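Local coordinates for DUF72 domain-containing protein (Thermotoga maritima, PDB 1VPQ) that is of unknown function but belongs to the DUF72 family and adopts a TIM-barrel-like fold of parallel strands and helices, at residues 218-223 against 249-254; 202-207 against 222-227; 92-97 against 126-131. All coordinates share one frame; numbering follows the deposited sequence.

Overall arrangement
From the N terminus, contact 3 comes first. It closes the span from the short helix 93-96 to the loop after strand 120-126, with helix 101-116 in between. Contact 2 then closes the long irregular loop between strand 199-204 and helix 226-240. Contact 1 runs on past that helix to the end of strand 245-250. The spans of contacts 2 and 1 overlap without nesting, so they cross, and Tyr-222 and Leu-223 belong to both. These two contacts touch, on neighbouring strands of the sheet, and share one sulfate. Contact 3 nests in neither. A second sulfate is touched by contacts 1 and 3, and Arg-203 packs on Gln-126.

Contact 1 of 3, residues 218-223 against 249-254; sequences ERYDYL and FFNNCY. With SO4 (sulfate ion), chain B; SO4 (sulfate ion), chain C.
Asn-252 holds the backbone of Tyr-222 by the single hydrogen bond of this contact. The contact joins the turn at the end of strand 245-250 to the long loop after strand 199-204 in a TIM-barrel-like fold. ND2 of Asn-252 lies 2.7 Å from O of Tyr-222, and the N-H points at the acceptor almost perfectly, at 179°. The oxygen lies in the amide plane of Asn-252, while the nitrogen is tilted out of the carbonyl plane of Tyr-222. Asn-252 is the centre of an inverse gamma turn. Its CG sits between the backbone N and carbonyl carbon (chi1 55°), and from there the amide reaches O of Tyr-222. ND2 has a second acceptor in Asn-261 OD1, on helix 257-270.

The tight part lies beside this bond. CB of Asn-252 meets O of Tyr-220 at 3.4 Å. The Tyr-220 ring crosses the Asn-251 side chain at a slant, with its CE1 3.3 Å from ND2 of Asn-251. That amide nitrogen has its hydrogen-bond partner in His-205 ND1. The Asp-221 carboxylate and the Tyr-254 ring are inclined by 38°, with CG of Asp-221 3.4 Å from CD2 of Tyr-254. OD1 of Asp-221 also bonds to Gln-257 NE2.

The phenol of Tyr-220 reaches the sulfate of chain B, but the modelled separation is too short to be trusted in detail. The sulfate probably comes from the crystallisation liquor. Arg-219 turns from the other segment to a second sulfate, that of chain C, and makes weak bonds to it.

The outer part is looser. Glu-218 to Asp-221 form a type I turn whose closing backbone bond is weak. Glu-218 is exposed and runs beside Tyr-254 in the same direction, touching it by its CG at 4.0 Å from CE1 of the ring.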
loop_
_atom_site.group_PDB
_atom_site.type_symbol
_atom_site.label_atom_id
_atom_site.label_comp_id
_atom_site.label_asym_id
_atom_site.label_seq_id
_atom_site.Cartn_x
_atom_site.Cartn_y
_atom_site.Cartn_z
ATOM N N GLU A 218 -14.265 10.240 1.253
ATOM C CA GLU A 218 -15.613 9.693 1.466
ATOM C C GLU A 218 -15.781 8.397 0.647
ATOM O O GLU A 218 -16.619 7.549 0.957
ATOM C CB GLU A 218 -16.697 10.714 1.107
ATOM C CG GLU A 218 -16.682 11.969 1.999
ATOM C CD GLU A 218 -17.950 12.812 1.886
ATOM O OE1 GLU A 218 -18.942 12.329 1.299
ATOM O OE2 GLU A 218 -17.964 13.964 2.392
ATOM N N ARG A 219 -14.976 8.267 -0.400
ATOM C CA ARG A 219 -14.861 7.032 -1.170
ATOM C C ARG A 219 -14.443 5.822 -0.310
ATOM O O ARG A 219 -14.907 4.694 -0.542
ATOM C CB ARG A 219 -13.844 7.238 -2.296
ATOM C CG ARG A 219 -13.348 5.960 -2.902
ATOM C CD ARG A 219 -12.123 6.178 -3.741
ATOM N NE ARG A 219 -12.452 6.469 -5.131
ATOM C CZ ARG A 219 -11.577 6.408 -6.131
ATOM N NH1 ARG A 219 -10.312 6.067 -5.898
ATOM N NH2 ARG A 219 -11.972 6.690 -7.364
ATOM N N TYR A 220 -13.564 6.068 0.664
ATOM C CA TYR A 220 -13.039 5.027 1.556
ATOM C C TYR A 220 -13.824 4.908 2.870
ATOM O O TYR A 220 -13.378 4.244 3.807
ATOM C CB TYR A 220 -11.562 5.281 1.852
ATOM C CG TYR A 220 -10.693 5.349 0.618
ATOM C CD1 TYR A 220 -10.199 4.186 0.017
ATOM C CD2 TYR A 220 -10.350 6.574 0.054
ATOM C CE1 TYR A 220 -9.394 4.252 -1.124
ATOM C CE2 TYR A 220 -9.550 6.653 -1.082
ATOM C CZ TYR A 220 -9.076 5.492 -1.671
ATOM O OH TYR A 220 -8.287 5.583 -2.799
ATOM N N ASP A 221 -14.998 5.535 2.936
ATOM C CA ASP A 221 -15.871 5.385 4.099
ATOM C C ASP A 221 -16.483 3.984 4.117
ATOM O O ASP A 221 -17.506 3.718 3.479
ATOM C CB ASP A 221 -16.965 6.455 4.116
ATOM C CG ASP A 221 -17.851 6.359 5.336
ATOM O OD1 ASP A 221 -17.496 5.632 6.289
ATOM O OD2 ASP A 221 -18.908 7.022 5.346
ATOM N N TYR A 222 -15.821 3.090 4.846
ATOM C CA TYR A 222 -16.270 1.711 4.995
ATOM C C TYR A 222 -15.600 1.085 6.209
ATOM O O TYR A 222 -14.447 1.387 6.501
ATOM C CB TYR A 222 -15.931 0.906 3.751
ATOM C CG TYR A 222 -16.556 -0.465 3.722
ATOM C CD1 TYR A 222 -17.831 -0.651 3.214
ATOM C CD2 TYR A 222 -15.865 -1.577 4.177
ATOM C CE1 TYR A 222 -18.418 -1.906 3.182
ATOM C CE2 TYR A 222 -16.443 -2.853 4.148
ATOM C CZ TYR A 222 -17.717 -3.007 3.645
ATOM O OH TYR A 222 -18.306 -4.245 3.600
ATOM N N LEU A 223 -16.338 0.233 6.916
ATOM C CA LEU A 223 -15.817 -0.499 8.069
ATOM C C LEU A 223 -16.084 -1.985 7.875
ATOM O O LEU A 223 -17.229 -2.433 7.981
ATOM C CB LEU A 223 -16.469 -0.012 9.373
ATOM C CG LEU A 223 -15.941 -0.624 10.687
ATOM C CD1 LEU A 223 -14.562 -0.092 11.054
ATOM C CD2 LEU A 223 -16.907 -0.374 11.818
ATOM N N PHE A 249 -1.989 -3.765 4.414
ATOM C CA PHE A 249 -2.357 -2.384 4.752
ATOM C C PHE A 249 -3.838 -2.149 4.539
ATOM O O PHE A 249 -4.402 -2.643 3.561
ATOM C CB PHE A 249 -1.547 -1.386 3.916
ATOM C CG PHE A 249 -0.063 -1.510 4.108
ATOM C CD1 PHE A 249 0.574 -0.853 5.154
ATOM C CD2 PHE A 249 0.697 -2.304 3.259
ATOM C CE1 PHE A 249 1.941 -0.979 5.345
ATOM C CE2 PHE A 249 2.074 -2.433 3.449
ATOM C CZ PHE A 249 2.687 -1.764 4.496
ATOM N N PHE A 250 -4.446 -1.392 5.460
ATOM C CA PHE A 250 -5.856 -0.976 5.386
ATOM C C PHE A 250 -5.943 0.477 4.974
ATOM O O PHE A 250 -5.303 1.340 5.576
ATOM C CB PHE A 250 -6.558 -1.132 6.737
ATOM C CG PHE A 250 -6.988 -2.529 7.040
ATOM C CD1 PHE A 250 -6.067 -3.467 7.481
ATOM C CD2 PHE A 250 -8.309 -2.908 6.883
ATOM C CE1 PHE A 250 -6.451 -4.760 7.765
ATOM C CE2 PHE A 250 -8.704 -4.200 7.166
ATOM C CZ PHE A 250 -7.765 -5.131 7.611
ATOM N N ASN A 251 -6.777 0.742 3.975
ATOM C CA ASN A 251 -6.804 2.023 3.292
ATOM C C ASN A 251 -8.110 2.779 3.496
ATOM O O ASN A 251 -8.260 3.900 3.012
ATOM C CB ASN A 251 -6.571 1.788 1.790
ATOM C CG ASN A 251 -6.048 3.016 1.079
ATOM O OD1 ASN A 251 -5.314 3.823 1.655
ATOM N ND2 ASN A 251 -6.420 3.167 -0.182
ATOM N N ASN A 252 -9.054 2.149 4.190
ATOM C CA ASN A 252 -10.359 2.748 4.477
ATOM C C ASN A 252 -10.245 3.704 5.648
ATOM O O ASN A 252 -10.889 3.521 6.670
ATOM C CB ASN A 252 -11.417 1.670 4.745
ATOM C CG ASN A 252 -11.021 0.701 5.855
ATOM O OD1 ASN A 252 -9.881 0.249 5.925
ATOM N ND2 ASN A 252 -11.976 0.358 6.711
ATOM N N CYS A 253 -9.425 4.737 5.474
ATOM C CA CYS A 253 -8.926 5.560 6.587
ATOM C C CYS A 253 -9.894 6.641 7.059
ATOM O O CYS A 253 -9.628 7.321 8.050
ATOM C CB CYS A 253 -7.573 6.196 6.212
ATOM S SG CYS A 253 -6.158 5.017 6.142
ATOM N N TYR A 254 -11.012 6.792 6.357
ATOM C CA TYR A 254 -12.033 7.783 6.731
ATOM C C TYR A 254 -12.512 7.539 8.165
ATOM O O TYR A 254 -13.057 6.473 8.475
ATOM C CB TYR A 254 -13.213 7.712 5.758
ATOM C CG TYR A 254 -14.308 8.738 5.975
ATOM C CD1 TYR A 254 -14.199 10.025 5.456
ATOM C CD2 TYR A 254 -15.470 8.406 6.664
ATOM C CE1 TYR A 254 -15.226 10.976 5.643
ATOM C CE2 TYR A 254 -16.495 9.342 6.856
ATOM C CZ TYR A 254 -16.365 10.623 6.341
ATOM O OH TYR A 254 -17.375 11.545 6.525
HETATM S S SO4 B . -5.386 4.074 -3.455
HETATM O O1 SO4 B . -5.220 2.889 -4.291
HETATM O O2 SO4 B . -5.555 5.261 -4.284
HETATM O O3 SO4 B . -6.571 3.885 -2.631
HETATM O O4 SO4 B . -4.192 4.257 -2.636
HETATM S S SO4 C . -8.950 5.762 -9.537
HETATM O O1 SO4 C . -7.828 6.325 -8.791
HETATM O O2 SO4 C . -9.740 6.823 -10.137
HETATM O O3 SO4 C . -8.452 4.917 -10.612
HETATM O O4 SO4 C . -9.799 4.971 -8.654
#

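Contact 2 of 3, residues 202-207 against 222-227; sequences FRFHGR and YLYSEE. With SO4 (sulfate ion), chain B.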
loop_
_atom_site.group_PDB
_atom_site.type_symbol
_atom_site.label_atom_id
_atom_site.label_comp_id
_atom_site.label_asym_id
_atom_site.label_seq_id
_atom_site.Cartn_x
_atom_site.Cartn_y
_atom_site.Cartn_z
ATOM N N PHE A 202 -0.914 -7.042 0.572
ATOM C CA PHE A 202 -2.373 -6.885 0.541
ATOM C C PHE A 202 -2.751 -5.446 0.766
ATOM O O PHE A 202 -2.189 -4.799 1.644
ATOM C CB PHE A 202 -3.048 -7.710 1.633
ATOM C CG PHE A 202 -2.867 -9.176 1.475
ATOM C CD1 PHE A 202 -1.645 -9.773 1.774
ATOM C CD2 PHE A 202 -3.915 -9.970 1.035
ATOM C CE1 PHE A 202 -1.469 -11.147 1.628
ATOM C CE2 PHE A 202 -3.746 -11.340 0.887
ATOM C CZ PHE A 202 -2.516 -11.930 1.186
ATOM N N ARG A 203 -3.728 -4.961 0.002
ATOM C CA ARG A 203 -4.301 -3.643 0.249
ATOM C C ARG A 203 -5.827 -3.715 0.311
ATOM O O ARG A 203 -6.453 -4.202 -0.612
ATOM C CB ARG A 203 -3.845 -2.650 -0.814
ATOM C CG ARG A 203 -2.339 -2.387 -0.796
ATOM C CD ARG A 203 -1.991 -1.190 -1.656
ATOM N NE ARG A 203 -2.251 0.083 -0.986
ATOM C CZ ARG A 203 -2.747 1.175 -1.570
ATOM N NH1 ARG A 203 -3.108 1.171 -2.841
ATOM N NH2 ARG A 203 -2.918 2.279 -0.857
ATOM N N PHE A 204 -6.404 -3.230 1.413
ATOM C CA PHE A 204 -7.851 -3.245 1.625
ATOM C C PHE A 204 -8.398 -1.824 1.638
ATOM O O PHE A 204 -8.072 -1.035 2.519
ATOM C CB PHE A 204 -8.197 -3.948 2.942
ATOM C CG PHE A 204 -7.591 -5.330 3.085
ATOM C CD1 PHE A 204 -7.611 -6.239 2.033
ATOM C CD2 PHE A 204 -7.026 -5.728 4.286
ATOM C CE1 PHE A 204 -7.057 -7.513 2.177
ATOM C CE2 PHE A 204 -6.473 -7.004 4.439
ATOM C CZ PHE A 204 -6.489 -7.890 3.383
ATOM N N HIS A 205 -9.235 -1.512 0.653
ATOM C CA HIS A 205 -9.778 -0.156 0.466
ATOM C C HIS A 205 -11.201 -0.002 0.977
ATOM O O HIS A 205 -11.796 1.077 0.851
ATOM C CB HIS A 205 -9.780 0.209 -1.025
ATOM C CG HIS A 205 -8.443 0.084 -1.682
ATOM N ND1 HIS A 205 -7.358 0.837 -1.300
ATOM C CD2 HIS A 205 -8.024 -0.690 -2.708
ATOM C CE1 HIS A 205 -6.322 0.519 -2.053
ATOM N NE2 HIS A 205 -6.699 -0.407 -2.916
ATOM N N GLY A 206 -11.750 -1.082 1.525
ATOM C CA GLY A 206 -13.176 -1.161 1.821
ATOM C C GLY A 206 -13.990 -1.421 0.565
ATOM O O GLY A 206 -13.441 -1.581 -0.519
ATOM N N ARG A 207 -15.308 -1.438 0.717
ATOM C CA ARG A 207 -16.214 -1.860 -0.346
ATOM C C ARG A 207 -17.386 -0.918 -0.507
ATOM O O ARG A 207 -18.506 -1.345 -0.793
ATOM C CB ARG A 207 -16.752 -3.255 -0.048
ATOM C CG ARG A 207 -15.687 -4.278 0.149
ATOM C CD ARG A 207 -16.316 -5.558 0.564
ATOM N NE ARG A 207 -15.333 -6.615 0.632
ATOM C CZ ARG A 207 -15.599 -7.859 1.007
ATOM N NH1 ARG A 207 -16.837 -8.215 1.356
ATOM N NH2 ARG A 207 -14.620 -8.749 1.036
ATOM N N TYR A 222 -15.821 3.090 4.846
ATOM C CA TYR A 222 -16.270 1.711 4.995
ATOM C C TYR A 222 -15.600 1.085 6.209
ATOM O O TYR A 222 -14.447 1.387 6.501
ATOM C CB TYR A 222 -15.931 0.906 3.751
ATOM C CG TYR A 222 -16.556 -0.465 3.722
ATOM C CD1 TYR A 222 -17.831 -0.651 3.214
ATOM C CD2 TYR A 222 -15.865 -1.577 4.177
ATOM C CE1 TYR A 222 -18.418 -1.906 3.182
ATOM C CE2 TYR A 222 -16.443 -2.853 4.148
ATOM C CZ TYR A 222 -17.717 -3.007 3.645
ATOM O OH TYR A 222 -18.306 -4.245 3.600
ATOM N N LEU A 223 -16.338 0.233 6.916
ATOM C CA LEU A 223 -15.817 -0.499 8.069
ATOM C C LEU A 223 -16.084 -1.985 7.875
ATOM O O LEU A 223 -17.229 -2.433 7.981
ATOM C CB LEU A 223 -16.469 -0.012 9.373
ATOM C CG LEU A 223 -15.941 -0.624 10.687
ATOM C CD1 LEU A 223 -14.562 -0.092 11.054
ATOM C CD2 LEU A 223 -16.907 -0.374 11.818
ATOM N N TYR A 224 -15.028 -2.742 7.587
ATOM C CA TYR A 224 -15.142 -4.183 7.436
ATOM C C TYR A 224 -15.779 -4.829 8.672
ATOM O O TYR A 224 -15.445 -4.489 9.804
ATOM C CB TYR A 224 -13.766 -4.809 7.205
ATOM C CG TYR A 224 -13.200 -4.617 5.817
ATOM C CD1 TYR A 224 -13.555 -5.476 4.774
ATOM C CD2 TYR A 224 -12.275 -3.603 5.550
ATOM C CE1 TYR A 224 -13.029 -5.320 3.502
ATOM C CE2 TYR A 224 -11.743 -3.436 4.271
ATOM C CZ TYR A 224 -12.125 -4.302 3.255
ATOM O OH TYR A 224 -11.616 -4.149 1.990
ATOM N N SER A 225 -16.694 -5.763 8.434
ATOM C CA SER A 225 -17.246 -6.608 9.487
ATOM C C SER A 225 -16.219 -7.645 9.919
ATOM O O SER A 225 -15.321 -7.993 9.153
ATOM C CB SER A 225 -18.510 -7.328 8.995
ATOM O OG SER A 225 -18.196 -8.411 8.123
ATOM N N GLU A 226 -16.376 -8.138 11.146
ATOM C CA GLU A 226 -15.527 -9.206 11.690
ATOM C C GLU A 226 -15.580 -10.471 10.826
ATOM O O GLU A 226 -14.583 -11.180 10.688
ATOM C CB GLU A 226 -15.924 -9.534 13.138
ATOM N N GLU A 227 -16.746 -10.735 10.237
ATOM C CA GLU A 227 -16.924 -11.892 9.352
ATOM C C GLU A 227 -16.029 -11.791 8.113
ATOM O O GLU A 227 -15.356 -12.760 7.744
ATOM C CB GLU A 227 -18.386 -12.022 8.912
ATOM C CG GLU A 227 -19.397 -12.180 10.053
ATOM C CD GLU A 227 -19.469 -13.609 10.617
ATOM O OE1 GLU A 227 -18.406 -14.174 10.993
ATOM O OE2 GLU A 227 -20.602 -14.158 10.702
HETATM S S SO4 B . -5.386 4.074 -3.455
HETATM O O1 SO4 B . -5.220 2.889 -4.291
HETATM O O2 SO4 B . -5.555 5.261 -4.284
HETATM O O3 SO4 B . -6.571 3.885 -2.631
HETATM O O4 SO4 B . -4.192 4.257 -2.636
#
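The hydroxyl of Tyr-224 has two partners. The backbone N-H of Gly-206 gives it a weak bond, with N 3.1 Å from OH and an angle of 132°. Asp-181 OD2 holds the same oxygen and also forms a salt bridge with Arg-207 NE, so that one carboxylate links both segments. CB of Phe-204 packs against the ring, 3.8 Å from CE2 of Tyr-224.

Tyr-222 carries the other half of the contact. The backbone N of Arg-207 lies 3.4 Å above its ring plane, toward the rim. CB of Arg-207 is over the same ring in a CH-pi contact, 4.0 Å from the centroid and 21° off the normal. The Arg-207 chain runs extended, with NE anti to CB (chi3 174°). It crosses Tyr-224 at about a right angle. NH1 of Arg-207 forms a salt bridge with Glu-228 OE1, and the OH of Tyr-222 bonds to OE2 of the same residue.

Gly-206 lies where the chain leaves strand 199-204 of the TIM-barrel-like sheet. Its phi is positive, and a side chain there would collide with CB of Tyr-222. The loop comes back past Gly-206 with Tyr-222 and Tyr-224, just before helix 226-240, whose N-cap is Ser-225.

Arg-203 points away from the tyrosines to the sulfate of chain B. NH2 of Arg-203 bonds to O4 at 2.9 Å, and NH1 to O1 at 3.1 Å. Glu-54 and Glu-155 form salt bridges with the same guanidinium, and CE1 of His-205 lies 3.4 Å above its plane.

Contact 3 of 3, residues 92-97 against 126-131; sequences VLWKEG and QFPFSF. With SO4 (sulfate ion), chain C.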
loop_
_atom_site.group_PDB
_atom_site.type_symbol
_atom_site.label_atom_id
_atom_site.label_comp_id
_atom_site.label_asym_id
_atom_site.label_seq_id
_atom_site.Cartn_x
_atom_site.Cartn_y
_atom_site.Cartn_z
ATOM N N VAL A 92 0.622 9.204 -15.174
ATOM C CA VAL A 92 0.885 10.223 -16.202
ATOM C C VAL A 92 1.707 9.704 -17.386
ATOM O O VAL A 92 1.213 9.662 -18.503
ATOM C CB VAL A 92 1.593 11.466 -15.596
ATOM C CG1 VAL A 92 1.770 12.558 -16.642
ATOM C CG2 VAL A 92 0.814 12.013 -14.413
ATOM N N LEU A 93 2.952 9.310 -17.134
ATOM C CA LEU A 93 3.920 9.055 -18.206
ATOM C C LEU A 93 3.453 8.008 -19.209
ATOM O O LEU A 93 3.717 8.131 -20.398
ATOM C CB LEU A 93 5.271 8.616 -17.630
ATOM C CG LEU A 93 6.034 9.651 -16.799
ATOM C CD1 LEU A 93 7.213 8.987 -16.121
ATOM C CD2 LEU A 93 6.493 10.833 -17.648
ATOM N N TRP A 94 2.766 6.979 -18.735
ATOM C CA TRP A 94 2.274 5.920 -19.621
ATOM C C TRP A 94 1.207 6.426 -20.606
ATOM O O TRP A 94 1.054 5.870 -21.697
ATOM C CB TRP A 94 1.752 4.730 -18.806
ATOM C CG TRP A 94 0.616 5.057 -17.908
ATOM C CD1 TRP A 94 0.685 5.394 -16.587
ATOM C CD2 TRP A 94 -0.771 5.091 -18.259
ATOM N NE1 TRP A 94 -0.574 5.623 -16.095
ATOM C CE2 TRP A 94 -1.485 5.446 -17.101
ATOM C CE3 TRP A 94 -1.481 4.840 -19.438
ATOM C CZ2 TRP A 94 -2.872 5.568 -17.089
ATOM C CZ3 TRP A 94 -2.860 4.959 -19.422
ATOM C CH2 TRP A 94 -3.539 5.319 -18.258
ATOM N N LYS A 95 0.465 7.465 -20.202
ATOM C CA LYS A 95 -0.502 8.140 -21.073
ATOM C C LYS A 95 0.208 8.937 -22.165
ATOM O O LYS A 95 -0.355 9.168 -23.233
ATOM C CB LYS A 95 -1.398 9.110 -20.283
ATOM C CG LYS A 95 -2.277 8.505 -19.187
ATOM C CD LYS A 95 -3.278 9.557 -18.694
ATOM C CE LYS A 95 -4.224 9.037 -17.617
ATOM N NZ LYS A 95 -3.832 9.479 -16.256
ATOM N N GLU A 96 1.436 9.364 -21.879
ATOM C CA GLU A 96 2.206 10.242 -22.765
ATOM C C GLU A 96 3.302 9.518 -23.555
ATOM O O GLU A 96 4.015 10.142 -24.336
ATOM C CB GLU A 96 2.830 11.365 -21.936
ATOM C CG GLU A 96 1.842 12.029 -21.007
ATOM C CD GLU A 96 2.446 13.133 -20.175
ATOM O OE1 GLU A 96 3.621 13.001 -19.762
ATOM O OE2 GLU A 96 1.730 14.125 -19.921
ATOM N N GLY A 97 3.432 8.207 -23.343
ATOM C CA GLY A 97 4.450 7.397 -24.020
ATOM C C GLY A 97 5.868 7.734 -23.599
ATOM O O GLY A 97 6.788 7.746 -24.422
ATOM N N GLN A 126 0.850 1.849 -7.754
ATOM C CA GLN A 126 -0.600 1.647 -7.848
ATOM C C GLN A 126 -1.171 2.467 -9.002
ATOM O O GLN A 126 -1.071 3.689 -9.017
ATOM C CB GLN A 126 -1.286 1.995 -6.517
ATOM C CG GLN A 126 -2.817 2.096 -6.557
ATOM C CD GLN A 126 -3.316 3.521 -6.790
ATOM O OE1 GLN A 126 -2.975 4.437 -6.036
ATOM N NE2 GLN A 126 -4.129 3.713 -7.832
ATOM N N PHE A 127 -1.793 1.771 -9.948
ATOM C CA PHE A 127 -2.265 2.369 -11.187
ATOM C C PHE A 127 -3.756 2.647 -11.153
ATOM O O PHE A 127 -4.514 1.886 -10.563
ATOM C CB PHE A 127 -1.925 1.441 -12.344
ATOM C CG PHE A 127 -0.459 1.375 -12.627
ATOM C CD1 PHE A 127 0.349 0.486 -11.940
ATOM C CD2 PHE A 127 0.118 2.231 -13.560
ATOM C CE1 PHE A 127 1.707 0.439 -12.182
ATOM C CE2 PHE A 127 1.470 2.188 -13.811
ATOM C CZ PHE A 127 2.270 1.293 -13.127
ATOM N N PRO A 128 -4.189 3.746 -11.795
ATOM C CA PRO A 128 -5.594 4.122 -11.739
ATOM C C PRO A 128 -6.493 3.261 -12.635
ATOM O O PRO A 128 -6.015 2.356 -13.349
ATOM C CB PRO A 128 -5.584 5.583 -12.200
ATOM C CG PRO A 128 -4.404 5.684 -13.095
ATOM C CD PRO A 128 -3.396 4.680 -12.613
ATOM N N PHE A 129 -7.793 3.543 -12.564
ATOM C CA PHE A 129 -8.829 2.849 -13.335
ATOM C C PHE A 129 -8.569 2.945 -14.835
ATOM O O PHE A 129 -8.775 1.979 -15.569
ATOM C CB PHE A 129 -10.193 3.453 -13.005
ATOM C CG PHE A 129 -11.356 2.671 -13.543
ATOM C CD1 PHE A 129 -11.712 1.461 -12.977
ATOM C CD2 PHE A 129 -12.106 3.155 -14.606
ATOM C CE1 PHE A 129 -12.784 0.741 -13.469
ATOM C CE2 PHE A 129 -13.183 2.439 -15.100
ATOM C CZ PHE A 129 -13.523 1.231 -14.532
ATOM N N SER A 130 -8.101 4.115 -15.265
ATOM C CA SER A 130 -7.789 4.398 -16.675
ATOM C C SER A 130 -6.618 3.600 -17.257
ATOM O O SER A 130 -6.477 3.517 -18.466
ATOM C CB SER A 130 -7.475 5.881 -16.843
ATOM O OG SER A 130 -6.382 6.234 -16.018
ATOM N N PHE A 131 -5.763 3.053 -16.403
ATOM C CA PHE A 131 -4.684 2.163 -16.842
ATOM C C PHE A 131 -5.293 0.807 -17.177
ATOM O O PHE A 131 -5.792 0.121 -16.288
ATOM C CB PHE A 131 -3.644 2.023 -15.731
ATOM C CG PHE A 131 -2.363 1.332 -16.148
ATOM C CD1 PHE A 131 -1.524 1.897 -17.094
ATOM C CD2 PHE A 131 -1.963 0.155 -15.539
ATOM C CE1 PHE A 131 -0.330 1.292 -17.456
ATOM C CE2 PHE A 131 -0.763 -0.454 -15.891
ATOM C CZ PHE A 131 0.050 0.121 -16.859
HETATM S S SO4 C . -8.950 5.762 -9.537
HETATM O O1 SO4 C . -7.828 6.325 -8.791
HETATM O O2 SO4 C . -9.740 6.823 -10.137
HETATM O O3 SO4 C . -8.452 4.917 -10.612
HETATM O O4 SO4 C . -9.799 4.971 -8.654
HETATM O O HOH W 1 -7.047 8.737 -15.210
#
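Trp-94 turns one indole face to Phe-131, which meets it by an edge. The indole sets off toward that ring from a CG placed between the backbone N and carbonyl carbon (chi1 61°). CD1 of Phe-131 stands 3.4 Å above the indole plane, over its centre. The planes of the Phe-131 ring and the five-membered ring of Trp-94 are 69° apart, with centroids 4.7 Å from each other. The edge of Phe-127 faces the same indole in an offset pair, with 6.0 Å between the centroids of the Phe-127 ring and the five-membered ring of Trp-94. CD2 of Phe-127 also lies over the centre of the Phe-131 ring, and the three residues form an aromatic cluster.

CG of Lys-95 lies 3.4 Å above the opposite indole face, toward the rim. OG of Ser-130 lies at the indole edge, 3.7 Å from CZ2 of Trp-94. A water 2.7 Å from OG of Ser-130 links weakly to NZ of Lys-95, which also bonds to His-91 O. NE1 of Trp-94 bonds to O of Thr-90. An alanine in place of Trp-94 would probably leave the edge of Phe-131 without its partner face and O of Thr-90 without this N-H.

Pro-128 to Phe-131 form a type I turn after strand 120-126 of the TIM-barrel-like sheet, closed by the bond from Phe-131 N to Pro-128 O. Tyr-140 of helix 135-147 meets Trp-94 edge-to-face, and Val-154 of strand 152-155 packs on Phe-127. Helix 93-96 thus meets helix 135-147 directly through Trp-94, and meets the end of strand 120-126 through Phe-127 and the turn.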